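PDB 4ZXH: Abbfa_003403 from Acinetobacter baumannii, which serves as a four-domain nonribosomal peptide synthetase whose condensation, adenylation, carrier and thioesterase domains probably assemble and release a peptide product. Local coordinates for residues 1063-1068 with 1128-1133; 1155-1160 with 1258-1263; 1114-1119 with 1147-1152. All blocks are in the same frame, centred on the assembly; numbering follows the deposited sequence.

Interaction 1 (1063-1068 with 1128-1133)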
loop_
_atom_site.group_PDB
_atom_site.type_symbol
_atom_site.label_atom_id
_atom_site.label_comp_id
_atom_site.label_asym_id
_atom_site.label_seq_id
_atom_site.Cartn_x
_atom_site.Cartn_y
_atom_site.Cartn_z
ATOM N N TYR A 1063 -35.853 -28.437 2.186
ATOM C CA TYR A 1063 -36.633 -29.647 1.965
ATOM C C TYR A 1063 -35.803 -30.902 2.329
ATOM O O TYR A 1063 -34.574 -30.919 2.191
ATOM C CB TYR A 1063 -37.125 -29.687 0.512
ATOM C CG TYR A 1063 -38.043 -30.843 0.183
ATOM C CD1 TYR A 1063 -39.253 -31.006 0.852
ATOM C CD2 TYR A 1063 -37.707 -31.765 -0.808
ATOM C CE1 TYR A 1063 -40.100 -32.068 0.555
ATOM C CE2 TYR A 1063 -38.547 -32.831 -1.111
ATOM C CZ TYR A 1063 -39.746 -32.979 -0.425
ATOM O OH TYR A 1063 -40.590 -34.035 -0.709
ATOM N N GLU A 1064 -36.484 -31.939 2.814
ATOM C CA GLU A 1064 -35.833 -33.171 3.247
ATOM C C GLU A 1064 -34.948 -33.789 2.148
ATOM O O GLU A 1064 -33.784 -34.128 2.384
ATOM C CB GLU A 1064 -36.887 -34.183 3.717
ATOM N N GLN A 1065 -35.491 -33.905 0.940
ATOM C CA GLN A 1065 -34.834 -34.663 -0.122
ATOM C C GLN A 1065 -33.985 -33.813 -1.063
ATOM O O GLN A 1065 -34.480 -32.907 -1.722
ATOM C CB GLN A 1065 -35.881 -35.418 -0.931
ATOM C CG GLN A 1065 -35.312 -36.331 -1.995
ATOM C CD GLN A 1065 -36.407 -36.975 -2.795
ATOM O OE1 GLN A 1065 -37.257 -36.286 -3.373
ATOM N NE2 GLN A 1065 -36.433 -38.304 -2.795
ATOM N N PRO A 1066 -32.693 -34.126 -1.129
ATOM C CA PRO A 1066 -31.737 -33.498 -2.040
ATOM C C PRO A 1066 -31.886 -34.054 -3.440
ATOM O O PRO A 1066 -32.459 -35.124 -3.617
ATOM C CB PRO A 1066 -30.364 -33.901 -1.473
ATOM C CG PRO A 1066 -30.635 -34.833 -0.330
ATOM C CD PRO A 1066 -32.085 -35.233 -0.379
ATOM N N LEU A 1067 -31.352 -33.340 -4.417
ATOM C CA LEU A 1067 -31.183 -33.871 -5.757
ATOM C C LEU A 1067 -29.701 -34.146 -5.946
ATOM O O LEU A 1067 -28.884 -33.258 -5.728
ATOM C CB LEU A 1067 -31.697 -32.882 -6.807
ATOM C CG LEU A 1067 -31.310 -33.150 -8.255
ATOM C CD1 LEU A 1067 -31.763 -34.545 -8.638
ATOM C CD2 LEU A 1067 -31.921 -32.109 -9.173
ATOM N N TRP A 1068 -29.355 -35.375 -6.320
ATOM C CA TRP A 1068 -27.965 -35.748 -6.584
ATOM C C TRP A 1068 -27.669 -35.685 -8.068
ATOM O O TRP A 1068 -28.420 -36.231 -8.890
ATOM C CB TRP A 1068 -27.665 -37.154 -6.083
ATOM C CG TRP A 1068 -27.750 -37.302 -4.616
ATOM C CD1 TRP A 1068 -28.843 -37.660 -3.893
ATOM C CD2 TRP A 1068 -26.688 -37.101 -3.672
ATOM N NE1 TRP A 1068 -28.531 -37.694 -2.551
ATOM C CE2 TRP A 1068 -27.213 -37.353 -2.393
ATOM C CE3 TRP A 1068 -25.347 -36.731 -3.786
ATOM C CZ2 TRP A 1068 -26.445 -37.248 -1.238
ATOM C CZ3 TRP A 1068 -24.585 -36.624 -2.637
ATOM C CH2 TRP A 1068 -25.133 -36.885 -1.382
ATOM N N GLN A 1128 -31.015 -43.030 4.166
ATOM C CA GLN A 1128 -32.236 -43.701 3.731
ATOM C C GLN A 1128 -32.905 -42.907 2.615
ATOM O O GLN A 1128 -32.753 -41.681 2.520
ATOM C CB GLN A 1128 -33.213 -43.898 4.904
ATOM C CG GLN A 1128 -32.677 -44.758 6.067
ATOM C CD GLN A 1128 -32.453 -46.226 5.684
ATOM O OE1 GLN A 1128 -33.177 -46.778 4.850
ATOM N NE2 GLN A 1128 -31.449 -46.860 6.300
ATOM N N GLY A 1129 -33.645 -43.617 1.770
ATOM C CA GLY A 1129 -34.349 -43.002 0.665
ATOM C C GLY A 1129 -35.683 -42.422 1.075
ATOM O O GLY A 1129 -35.989 -42.343 2.261
ATOM N N PRO A 1130 -36.502 -42.021 0.097
ATOM C CA PRO A 1130 -36.300 -42.148 -1.354
ATOM C C PRO A 1130 -35.190 -41.251 -1.885
ATOM O O PRO A 1130 -34.926 -40.200 -1.292
ATOM C CB PRO A 1130 -37.652 -41.717 -1.944
ATOM C CG PRO A 1130 -38.595 -41.641 -0.790
ATOM C CD PRO A 1130 -37.767 -41.344 0.408
ATOM N N TYR A 1131 -34.561 -41.668 -2.982
ATOM C CA TYR A 1131 -33.493 -40.892 -3.591
ATOM C C TYR A 1131 -33.956 -40.180 -4.844
ATOM O O TYR A 1131 -34.915 -40.612 -5.491
ATOM C CB TYR A 1131 -32.300 -41.784 -3.900
ATOM C CG TYR A 1131 -31.644 -42.246 -2.641
ATOM C CD1 TYR A 1131 -30.819 -41.393 -1.918
ATOM C CD2 TYR A 1131 -31.878 -43.513 -2.145
ATOM C CE1 TYR A 1131 -30.231 -41.803 -0.738
ATOM C CE2 TYR A 1131 -31.293 -43.931 -0.977
ATOM C CZ TYR A 1131 -30.470 -43.080 -0.276
ATOM O OH TYR A 1131 -29.882 -43.512 0.895
ATOM N N PHE A 1132 -33.277 -39.075 -5.158
ATOM C CA PHE A 1132 -33.617 -38.246 -6.303
ATOM C C PHE A 1132 -32.315 -37.960 -7.048
ATOM O O PHE A 1132 -31.400 -37.355 -6.503
ATOM C CB PHE A 1132 -34.330 -36.965 -5.848
ATOM C CG PHE A 1132 -34.868 -36.127 -6.971
ATOM C CD1 PHE A 1132 -35.283 -36.708 -8.163
ATOM C CD2 PHE A 1132 -34.934 -34.746 -6.851
ATOM C CE1 PHE A 1132 -35.770 -35.925 -9.211
ATOM C CE2 PHE A 1132 -35.419 -33.962 -7.888
ATOM C CZ PHE A 1132 -35.839 -34.553 -9.074
ATOM N N LEU A 1133 -32.231 -38.423 -8.290
ATOM C CA LEU A 1133 -30.964 -38.508 -9.003
ATOM C C LEU A 1133 -31.055 -37.877 -10.367
ATOM O O LEU A 1133 -32.141 -37.766 -10.945
ATOM C CB LEU A 1133 -30.537 -39.967 -9.204
ATOM C CG LEU A 1133 -30.737 -40.959 -8.086
ATOM C CD1 LEU A 1133 -30.704 -42.303 -8.687
ATOM C CD2 LEU A 1133 -29.608 -40.809 -7.095
#
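With CG anti to its backbone N (chi1 -175°) and the chain extended beyond, Q1065 reaches across to the segment 1128-1133; F1132 uses the same first torsion (chi1 -173°) and sends its ring back over L1067. The Q1065 amide gives a hydrogen bond from NE2 to P1130 O, 2.9 Å long. Its donor sits above the carbonyl plane, although the oxygen lies close to the plane of the amide. The same NE2 is also hydrogen-bonded to T1158 OG1 on the next strand, so one primary amide bonds to both P1130 and T1158. Just behind that nitrogen, Q1065 CD rests 3.7 Å from F1132 CB, the two side chains roughly perpendicular. Further in, L1067 CD1 lies over one face of the F1132 ring, 3.7 Å from its centroid, a CH-pi contact; the ring of Y1317 meets F1132 as well. The backbone closes the seam: W1068 N donates to F1132 O at 2.9 Å, almost straight (176°) and in the carbonyl plane. W1068 CB and L1133 CD2, 4.3 Å apart, share a face of the sheet where M1122 of helix 1111-1125 packs on both. This parallel pairing belongs to the central sheet of an alpha/beta-hydrolase fold, as in thioesterase domains, and strand 1131-1136 runs on toward what is probably the nucleophile elbow.

Interaction 2 (1155-1160 with 1258-1263)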
loop_
_atom_site.group_PDB
_atom_site.type_symbol
_atom_site.label_atom_id
_atom_site.label_comp_id
_atom_site.label_asym_id
_atom_site.label_seq_id
_atom_site.Cartn_x
_atom_site.Cartn_y
_atom_site.Cartn_z
ATOM N N GLN A 1155 -33.727 -49.683 -1.431
ATOM C CA GLN A 1155 -34.016 -48.254 -1.451
ATOM C C GLN A 1155 -34.936 -47.881 -2.610
ATOM O O GLN A 1155 -34.852 -48.469 -3.685
ATOM C CB GLN A 1155 -32.719 -47.449 -1.540
ATOM C CG GLN A 1155 -31.805 -47.643 -0.346
ATOM C CD GLN A 1155 -32.470 -47.244 0.955
ATOM O OE1 GLN A 1155 -33.427 -46.458 0.965
ATOM N NE2 GLN A 1155 -31.963 -47.775 2.065
ATOM N N GLN A 1156 -35.817 -46.908 -2.404
ATOM C CA GLN A 1156 -36.661 -46.485 -3.510
ATOM C C GLN A 1156 -36.104 -45.231 -4.188
ATOM O O GLN A 1156 -35.352 -44.455 -3.598
ATOM C CB GLN A 1156 -38.116 -46.262 -3.062
ATOM C CG GLN A 1156 -39.113 -47.337 -3.582
ATOM C CD GLN A 1156 -39.030 -47.617 -5.109
ATOM O OE1 GLN A 1156 -38.522 -46.806 -5.897
ATOM N NE2 GLN A 1156 -39.538 -48.781 -5.518
ATOM N N VAL A 1157 -36.465 -45.071 -5.456
ATOM C CA VAL A 1157 -35.995 -43.972 -6.273
ATOM C C VAL A 1157 -37.184 -43.090 -6.644
ATOM O O VAL A 1157 -38.134 -43.556 -7.275
ATOM C CB VAL A 1157 -35.309 -44.483 -7.545
ATOM C CG1 VAL A 1157 -34.825 -43.328 -8.370
ATOM C CG2 VAL A 1157 -34.157 -45.405 -7.193
ATOM N N THR A 1158 -37.148 -41.824 -6.241
ATOM C CA THR A 1158 -38.264 -40.924 -6.518
ATOM C C THR A 1158 -38.362 -40.637 -8.008
ATOM O O THR A 1158 -39.452 -40.643 -8.586
ATOM C CB THR A 1158 -38.132 -39.598 -5.749
ATOM O OG1 THR A 1158 -38.229 -39.858 -4.344
ATOM C CG2 THR A 1158 -39.240 -38.633 -6.152
ATOM N N GLY A 1159 -37.210 -40.394 -8.625
ATOM C CA GLY A 1159 -37.153 -40.120 -10.044
ATOM C C GLY A 1159 -35.741 -39.855 -10.524
ATOM O O GLY A 1159 -34.835 -39.611 -9.728
ATOM N N ILE A 1160 -35.557 -39.912 -11.837
ATOM C CA ILE A 1160 -34.270 -39.627 -12.450
ATOM C C ILE A 1160 -34.387 -38.456 -13.424
ATOM O O ILE A 1160 -35.250 -38.460 -14.304
ATOM C CB ILE A 1160 -33.735 -40.829 -13.212
ATOM C CG1 ILE A 1160 -33.633 -42.041 -12.301
ATOM C CG2 ILE A 1160 -32.364 -40.515 -13.767
ATOM C CD1 ILE A 1160 -33.131 -43.268 -13.025
ATOM N N GLU A 1258 -34.984 -51.842 -17.659
ATOM C CA GLU A 1258 -35.545 -51.729 -16.314
ATOM C C GLU A 1258 -36.270 -50.395 -16.165
ATOM O O GLU A 1258 -35.738 -49.353 -16.549
ATOM C CB GLU A 1258 -34.451 -51.862 -15.248
ATOM C CG GLU A 1258 -35.004 -51.909 -13.825
ATOM C CD GLU A 1258 -33.999 -52.434 -12.818
ATOM O OE1 GLU A 1258 -32.865 -52.764 -13.240
ATOM O OE2 GLU A 1258 -34.352 -52.535 -11.616
ATOM N N ASP A 1259 -37.479 -50.424 -15.614
ATOM C CA ASP A 1259 -38.282 -49.208 -15.517
ATOM C C ASP A 1259 -38.036 -48.421 -14.239
ATOM O O ASP A 1259 -38.169 -48.935 -13.136
ATOM C CB ASP A 1259 -39.771 -49.528 -15.630
ATOM C CG ASP A 1259 -40.200 -49.792 -17.059
ATOM O OD1 ASP A 1259 -39.321 -49.825 -17.954
ATOM O OD2 ASP A 1259 -41.421 -49.949 -17.287
ATOM N N PHE A 1260 -37.645 -47.168 -14.420
ATOM C CA PHE A 1260 -37.549 -46.211 -13.338
ATOM C C PHE A 1260 -38.363 -44.998 -13.748
ATOM O O PHE A 1260 -38.515 -44.739 -14.939
ATOM C CB PHE A 1260 -36.097 -45.820 -13.071
ATOM C CG PHE A 1260 -35.268 -46.919 -12.499
ATOM C CD1 PHE A 1260 -35.287 -47.177 -11.138
ATOM C CD2 PHE A 1260 -34.443 -47.677 -13.311
ATOM C CE1 PHE A 1260 -34.516 -48.192 -10.598
ATOM C CE2 PHE A 1260 -33.667 -48.694 -12.778
ATOM C CZ PHE A 1260 -33.703 -48.952 -11.421
ATOM N N PRO A 1261 -38.894 -44.246 -12.774
ATOM C CA PRO A 1261 -39.566 -42.999 -13.158
ATOM C C PRO A 1261 -38.534 -41.977 -13.655
ATOM O O PRO A 1261 -37.679 -41.531 -12.894
ATOM C CB PRO A 1261 -40.240 -42.553 -11.861
ATOM C CG PRO A 1261 -39.394 -43.136 -10.785
ATOM C CD PRO A 1261 -38.813 -44.413 -11.314
ATOM N N ILE A 1262 -38.603 -41.639 -14.937
ATOM C CA ILE A 1262 -37.558 -40.848 -15.581
ATOM C C ILE A 1262 -38.097 -39.603 -16.258
ATOM O O ILE A 1262 -39.120 -39.652 -16.944
ATOM C CB ILE A 1262 -36.810 -41.686 -16.642
ATOM C CG1 ILE A 1262 -36.004 -42.797 -15.980
ATOM C CG2 ILE A 1262 -35.884 -40.819 -17.475
ATOM C CD1 ILE A 1262 -35.389 -43.731 -16.973
ATOM N N LEU A 1263 -37.405 -38.488 -16.067
ATOM C CA LEU A 1263 -37.638 -37.293 -16.869
ATOM C C LEU A 1263 -36.465 -37.125 -17.824
ATOM O O LEU A 1263 -35.327 -36.900 -17.381
ATOM C CB LEU A 1263 -37.798 -36.049 -15.987
ATOM C CG LEU A 1263 -37.821 -34.696 -16.700
ATOM C CD1 LEU A 1263 -39.033 -34.610 -17.594
ATOM C CD2 LEU A 1263 -37.817 -33.551 -15.690
#
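The F1260 ring is approached obliquely by two aliphatic tips, V1157 CG2, which lies 4.4 Å from F1260 CE1, and I1160 CD1, which comes nearest at the root of the ring, 3.9 Å from F1260 CB. S1147 and R1151 of helix 1138-1152 touch the same phenylalanine. The pyrrolidine of P1261 instead turns its CG to the other strand's backbone, 3.3 Å from T1158 O. Between these groups two hydrogen bonds join the parallel strands through I1160 alone. I1160 N donates to P1261 O (2.9 Å, N-H...O 147°), and I1160 O receives L1263 N (2.8 Å, 170°); both donors stand nearly along the C=O axis of the acceptor. I1160 therefore straddles I1262, its bridge partner, and the two isoleucines run alongside each other in the same direction, with I1160 CB 4.1 Å from I1262 CG1. Both hold CG1 anti to the carbonyl carbon. On its far flank the I1262 backbone bonds to T1287 and T1289, where strand 1288-1293 begins, as expected inside an alpha/beta-hydrolase sheet. The chemistry divides: directional polarity is spent between main chains, while the side chains meet across the seam solely through hydrocarbon, which implies that burial and strand alignment, rather than charge, hold it together.

Interaction 3 (1114-1119 with 1147-1152)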
loop_
_atom_site.group_PDB
_atom_site.type_symbol
_atom_site.label_atom_id
_atom_site.label_comp_id
_atom_site.label_asym_id
_atom_site.label_seq_id
_atom_site.Cartn_x
_atom_site.Cartn_y
_atom_site.Cartn_z
ATOM N N MET A 1114 -18.136 -47.508 -10.166
ATOM C CA MET A 1114 -18.381 -46.078 -9.979
ATOM C C MET A 1114 -19.617 -45.867 -9.103
ATOM O O MET A 1114 -19.599 -45.098 -8.145
ATOM C CB MET A 1114 -18.562 -45.416 -11.352
ATOM C CG MET A 1114 -18.385 -43.942 -11.428
ATOM S SD MET A 1114 -18.433 -43.377 -13.160
ATOM C CE MET A 1114 -17.132 -44.381 -13.876
ATOM N N ALA A 1115 -20.684 -46.585 -9.438
ATOM C CA ALA A 1115 -21.972 -46.430 -8.782
ATOM C C ALA A 1115 -21.947 -46.848 -7.304
ATOM O O ALA A 1115 -22.412 -46.098 -6.438
ATOM C CB ALA A 1115 -23.030 -47.217 -9.538
ATOM N N THR A 1116 -21.424 -48.045 -7.027
ATOM C CA THR A 1116 -21.237 -48.500 -5.660
ATOM C C THR A 1116 -20.444 -47.488 -4.836
ATOM O O THR A 1116 -20.824 -47.144 -3.723
ATOM C CB THR A 1116 -20.506 -49.856 -5.605
ATOM O OG1 THR A 1116 -21.277 -50.845 -6.293
ATOM C CG2 THR A 1116 -20.299 -50.287 -4.161
ATOM N N LEU A 1117 -19.335 -47.013 -5.392
ATOM C CA LEU A 1117 -18.499 -46.041 -4.701
ATOM C C LEU A 1117 -19.274 -44.773 -4.358
ATOM O O LEU A 1117 -19.194 -44.281 -3.226
ATOM C CB LEU A 1117 -17.285 -45.675 -5.551
ATOM C CG LEU A 1117 -16.383 -44.650 -4.867
ATOM C CD1 LEU A 1117 -15.779 -45.312 -3.644
ATOM C CD2 LEU A 1117 -15.305 -44.103 -5.801
ATOM N N TYR A 1118 -20.018 -44.252 -5.338
ATOM C CA TYR A 1118 -20.777 -43.010 -5.155
ATOM C C TYR A 1118 -21.927 -43.221 -4.176
ATOM O O TYR A 1118 -22.165 -42.372 -3.312
ATOM C CB TYR A 1118 -21.312 -42.467 -6.491
ATOM C CG TYR A 1118 -20.232 -42.041 -7.461
ATOM C CD1 TYR A 1118 -18.902 -41.922 -7.056
ATOM C CD2 TYR A 1118 -20.535 -41.756 -8.781
ATOM C CE1 TYR A 1118 -17.918 -41.545 -7.926
ATOM C CE2 TYR A 1118 -19.542 -41.362 -9.672
ATOM C CZ TYR A 1118 -18.242 -41.269 -9.237
ATOM O OH TYR A 1118 -17.265 -40.895 -10.130
ATOM N N ILE A 1119 -22.631 -44.349 -4.311
ATOM C CA ILE A 1119 -23.716 -44.685 -3.389
ATOM C C ILE A 1119 -23.259 -44.660 -1.932
ATOM O O ILE A 1119 -23.950 -44.113 -1.079
ATOM C CB ILE A 1119 -24.322 -46.060 -3.697
ATOM C CG1 ILE A 1119 -25.332 -45.934 -4.831
ATOM C CG2 ILE A 1119 -25.030 -46.607 -2.491
ATOM C CD1 ILE A 1119 -25.870 -47.256 -5.306
ATOM N N SER A 1147 -29.477 -46.018 -9.662
ATOM C CA SER A 1147 -30.854 -46.435 -9.392
ATOM C C SER A 1147 -30.981 -47.944 -9.373
ATOM O O SER A 1147 -31.612 -48.498 -8.482
ATOM C CB SER A 1147 -31.814 -45.879 -10.428
ATOM O OG SER A 1147 -31.681 -44.482 -10.534
ATOM N N ARG A 1148 -30.382 -48.596 -10.368
ATOM C CA ARG A 1148 -30.460 -50.046 -10.519
ATOM C C ARG A 1148 -29.946 -50.744 -9.270
ATOM O O ARG A 1148 -30.484 -51.785 -8.871
ATOM C CB ARG A 1148 -29.669 -50.520 -11.752
ATOM C CG ARG A 1148 -30.039 -51.937 -12.225
ATOM C CD ARG A 1148 -29.085 -52.515 -13.279
ATOM N NE ARG A 1148 -27.746 -52.745 -12.738
ATOM C CZ ARG A 1148 -27.417 -53.761 -11.939
ATOM N NH1 ARG A 1148 -28.334 -54.654 -11.580
ATOM N NH2 ARG A 1148 -26.167 -53.883 -11.493
ATOM N N GLN A 1149 -28.921 -50.168 -8.645
ATOM C CA GLN A 1149 -28.329 -50.762 -7.446
ATOM C C GLN A 1149 -29.128 -50.453 -6.177
ATOM O O GLN A 1149 -29.257 -51.317 -5.313
ATOM C CB GLN A 1149 -26.884 -50.295 -7.270
ATOM C CG GLN A 1149 -25.937 -50.748 -8.367
ATOM C CD GLN A 1149 -24.471 -50.617 -7.966
ATOM O OE1 GLN A 1149 -24.150 -50.455 -6.791
ATOM N NE2 GLN A 1149 -23.576 -50.691 -8.946
ATOM N N LEU A 1150 -29.658 -49.233 -6.067
ATOM C CA LEU A 1150 -30.454 -48.837 -4.901
ATOM C C LEU A 1150 -31.697 -49.728 -4.753
ATOM O O LEU A 1150 -32.071 -50.083 -3.633
ATOM C CB LEU A 1150 -30.858 -47.360 -4.983
ATOM C CG LEU A 1150 -29.742 -46.305 -4.861
ATOM C CD1 LEU A 1150 -30.270 -44.880 -5.112
ATOM C CD2 LEU A 1150 -29.004 -46.367 -3.535
ATOM N N ARG A 1151 -32.323 -50.094 -5.873
ATOM C CA ARG A 1151 -33.359 -51.132 -5.881
ATOM C C ARG A 1151 -32.875 -52.434 -5.238
ATOM O O ARG A 1151 -33.537 -53.002 -4.356
ATOM C CB ARG A 1151 -33.813 -51.428 -7.309
ATOM C CG ARG A 1151 -34.751 -50.406 -7.900
ATOM C CD ARG A 1151 -36.196 -50.649 -7.494
ATOM N NE ARG A 1151 -37.093 -49.680 -8.125
ATOM C CZ ARG A 1151 -37.490 -49.734 -9.397
ATOM N NH1 ARG A 1151 -37.082 -50.720 -10.194
ATOM N NH2 ARG A 1151 -38.306 -48.799 -9.870
ATOM N N GLN A 1152 -31.717 -52.901 -5.695
ATOM C CA GLN A 1152 -31.140 -54.142 -5.198
ATOM C C GLN A 1152 -30.961 -54.155 -3.682
ATOM O O GLN A 1152 -30.972 -55.215 -3.072
ATOM C CB GLN A 1152 -29.797 -54.415 -5.881
ATOM C CG GLN A 1152 -29.937 -54.828 -7.333
ATOM C CD GLN A 1152 -30.942 -55.955 -7.506
ATOM O OE1 GLN A 1152 -32.082 -55.727 -7.921
ATOM N NE2 GLN A 1152 -30.531 -57.176 -7.169
#
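In the alpha/beta-hydrolase fold, helices flank the central sheet, and two of them, 1111-1125 and 1138-1152, cross here at -65° with their axes 10.0 Å apart. Q1149 bridges the two helices. Its CB lies 3.8 Å from I1119 CD1, an aliphatic start; from there CG, anti to the carbonyl carbon (chi1 -65°), leads into an extended chain that carries the amide to the neighbouring helix. CD passes 4.0 Å from A1115 CB, and NE2 comes closer to that methyl, at 3.6 Å. At the tip, OE1 accepts a hydrogen bond from T1116 OG1, 2.9 Å away, in the plane of the carbonyl and on a lone pair, the two side chains roughly perpendicular. NE2 is engaged too, with E1112 O and with E1145 OE2 of its own helix. Both ends of the amide are thereby held, which should fix its rotation. Beside this polar pair the contact turns apolar: I1119 and L1150 overlap head to tail, and I1146 also packs on I1119. The leucine does its touching through one branch, L1150 CD2, which stands 3.7 Å from I1119 CD1 and 3.9 Å from I1119 CG1.

All three contacts belong to the thioesterase domain, and each is largely buried. Interactions 1 and 2 join neighbouring strand pairs of one mixed sheet, at its parallel strands: Y1131 O probably accepts a hydrogen bond from T1158 N, making the seams continuous. Interaction 3 lies in the helical layer on that sheet, where L1150 touches Y1131 and S1147 reaches both L1133 and I1160. Chemistry follows place. Interaction 2 is bonded through main chain alone, while interaction 1 has one main-chain bond and one from a side-chain amide; the helices meet chiefly through side chains, with an amide-hydroxyl bond near solvent and hydrocarbon inside. R1151 of interaction 3 probably bonds to D1259 O of interaction 2.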